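Local structure of putative ribose operon repressor (Burkholderia thailandensis, 3EGC) at residues G209-Y212 against G213-V216. The protein probably acts as a DNA-binding transcriptional repressor of the LacI family, with a periplasmic-binding-protein-like domain of the kind that senses small molecules, often sugars. Residues are numbered along the deposited sequence; the frame is centred on the assembly and turned at random.
Sequences GLRY and GPDV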
ATOM      1  N   GLY A 209      16.364  16.364  16.607  1.00 41.86           N
ATOM      2  CA  GLY A 209      16.409  17.777  16.242  1.00 41.83           C
ATOM      3  C   GLY A 209      17.289  18.042  15.004  1.00 41.93           C
ATOM      4  O   GLY A 209      17.784  19.150  14.794  1.00 41.21           O
ATOM      5  N   LEU A 210      17.464  17.030  14.152  1.00 41.46           N
ATOM      6  CA  LEU A 210      18.294  17.219  12.968  1.00 40.95           C
ATOM      7  C   LEU A 210      17.475  17.576  11.747  1.00 40.77           C
ATOM      8  O   LEU A 210      16.304  17.326  11.698  1.00 40.98           O
ATOM      9  CB  LEU A 210      19.190  16.012  12.706  1.00 40.69           C
ATOM     10  CG  LEU A 210      20.164  15.594  13.829  1.00 40.24           C
ATOM     11  CD1 LEU A 210      20.946  14.334  13.468  1.00 38.54           C
ATOM     12  CD2 LEU A 210      21.125  16.732  14.090  1.00 39.89           C
ATOM     13  N   ARG A 211      18.090  18.190  10.755  1.00 41.06           N
ATOM     14  CA  ARG A 211      17.339  18.646   9.604  1.00 40.98           C
ATOM     15  C   ARG A 211      17.627  17.818   8.365  1.00 40.74           C
ATOM     16  O   ARG A 211      18.784  17.746   7.889  1.00 39.56           O
ATOM     17  CB  ARG A 211      17.591  20.123   9.333  1.00 41.30           C
ATOM     18  CG  ARG A 211      17.104  21.048  10.460  1.00 43.29           C
ATOM     19  CD  ARG A 211      17.883  22.363  10.386  1.00 45.76           C
ATOM     20  NE  ARG A 211      19.337  22.155  10.396  1.00 46.38           N
ATOM     21  CZ  ARG A 211      20.218  23.095  10.053  1.00 47.66           C
ATOM     22  NH1 ARG A 211      19.790  24.288   9.698  1.00 47.37           N
ATOM     23  NH2 ARG A 211      21.526  22.845  10.031  1.00 45.68           N
ATOM     24  N   TYR A 212      16.569  17.160   7.881  1.00 40.09           N
ATOM     25  CA  TYR A 212      16.652  16.491   6.619  1.00 40.29           C
ATOM     26  C   TYR A 212      17.163  17.550   5.664  1.00 40.51           C
ATOM     27  O   TYR A 212      16.633  18.648   5.638  1.00 40.36           O
ATOM     28  CB  TYR A 212      15.293  15.975   6.155  1.00 39.74           C
ATOM     29  CG  TYR A 212      15.342  15.589   4.710  1.00 38.43           C
ATOM     30  CD1 TYR A 212      14.887  16.452   3.711  1.00 36.75           C
ATOM     31  CD2 TYR A 212      15.897  14.382   4.323  1.00 36.98           C
ATOM     32  CE1 TYR A 212      14.961  16.120   2.373  1.00 35.29           C
ATOM     33  CE2 TYR A 212      15.955  14.022   2.977  1.00 36.86           C
ATOM     34  CZ  TYR A 212      15.504  14.891   2.005  1.00 36.28           C
ATOM     35  OH  TYR A 212      15.594  14.500   0.680  1.00 34.30           O
ATOM     36  N   GLY A 213      18.196  17.224   4.895  1.00 40.49           N
ATOM     37  CA  GLY A 213      18.788  18.192   4.018  1.00 41.13           C
ATOM     38  C   GLY A 213      20.148  18.655   4.498  1.00 41.26           C
ATOM     39  O   GLY A 213      21.112  17.942   4.374  1.00 42.30           O
ATOM     40  N   PRO A 214      20.222  19.859   5.075  1.00 41.58           N
ATOM     41  CA  PRO A 214      21.474  20.457   5.574  1.00 41.11           C
ATOM     42  C   PRO A 214      22.245  19.599   6.608  1.00 40.46           C
ATOM     43  O   PRO A 214      23.470  19.562   6.586  1.00 39.18           O
ATOM     44  CB  PRO A 214      20.999  21.756   6.235  1.00 41.05           C
ATOM     45  CG  PRO A 214      19.580  21.978   5.754  1.00 41.86           C
ATOM     46  CD  PRO A 214      19.027  20.634   5.482  1.00 41.76           C
ATOM     47  N   ASP A 215      21.526  18.935   7.512  1.00 39.82           N
ATOM     48  CA  ASP A 215      22.162  18.027   8.493  1.00 38.78           C
ATOM     49  C   ASP A 215      22.407  16.596   7.998  1.00 37.71           C
ATOM     50  O   ASP A 215      23.487  16.059   8.206  1.00 37.12           O
ATOM     51  CB  ASP A 215      21.354  17.986   9.795  1.00 39.24           C
ATOM     52  CG  ASP A 215      21.321  19.333  10.520  1.00 41.16           C
ATOM     53  OD1 ASP A 215      22.311  20.089  10.460  1.00 44.42           O
ATOM     54  OD2 ASP A 215      20.306  19.644  11.151  1.00 41.70           O
ATOM     55  N   VAL A 216      21.422  15.985   7.350  1.00 36.47           N
ATOM     56  CA  VAL A 216      21.543  14.603   6.832  1.00 35.21           C
ATOM     57  C   VAL A 216      20.774  14.448   5.549  1.00 34.70           C
ATOM     58  O   VAL A 216      19.590  14.759   5.513  1.00 35.30           O
ATOM     59  CB  VAL A 216      20.956  13.593   7.881  1.00 36.41           C
ATOM     60  CG1 VAL A 216      20.839  12.130   7.360  1.00 34.29           C
ATOM     61  CG2 VAL A 216      21.727  13.676   9.265  1.00 35.21           C
TER
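Arg211 and Asp215 clasp each other across a tight turn, the guanidinium meeting the carboxylate side-on. Arg211 NE reaches Asp215 OD2 at 2.8 Å in an almost straight bond (179°), and Arg211 NH2 donates to Asp215 OD1 at 2.9 Å. Both oxygens lie close to the guanidinium plane, yet the nitrogens approach from above the carboxylate. A bend at chi3 curls the arginine chain back to make this grip, and Pro214 CB lies over one guanidinium face. Asp215 OD2 also receives the backbone N of Arg211 at 2.7 Å on its anti lone pair; the short aspartate chain brings OD2 within reach of both donors and leaves OD1 for NH2. The backbone answers in kind: Arg211 O accepts from Asp215 N (3.0 Å) and Val216 N (3.2 Å). Gly213 takes phi/psi of 108°/-103°, a conformation in which glycine alone is comfortable, and its N bonds to Val216 O. The Tyr212 ring, with Gly213 N over one face, packs on Met202 and Leu205 of helix 195-208, its OH bonded to Pro232 O, while Leu210 CD1 and Val216 CG2 meet near Leu205. Most of the turn's polar bonds thus involve Arg211, chiefly with Asp215, and should keep this surface connection to strand 217-221 compact.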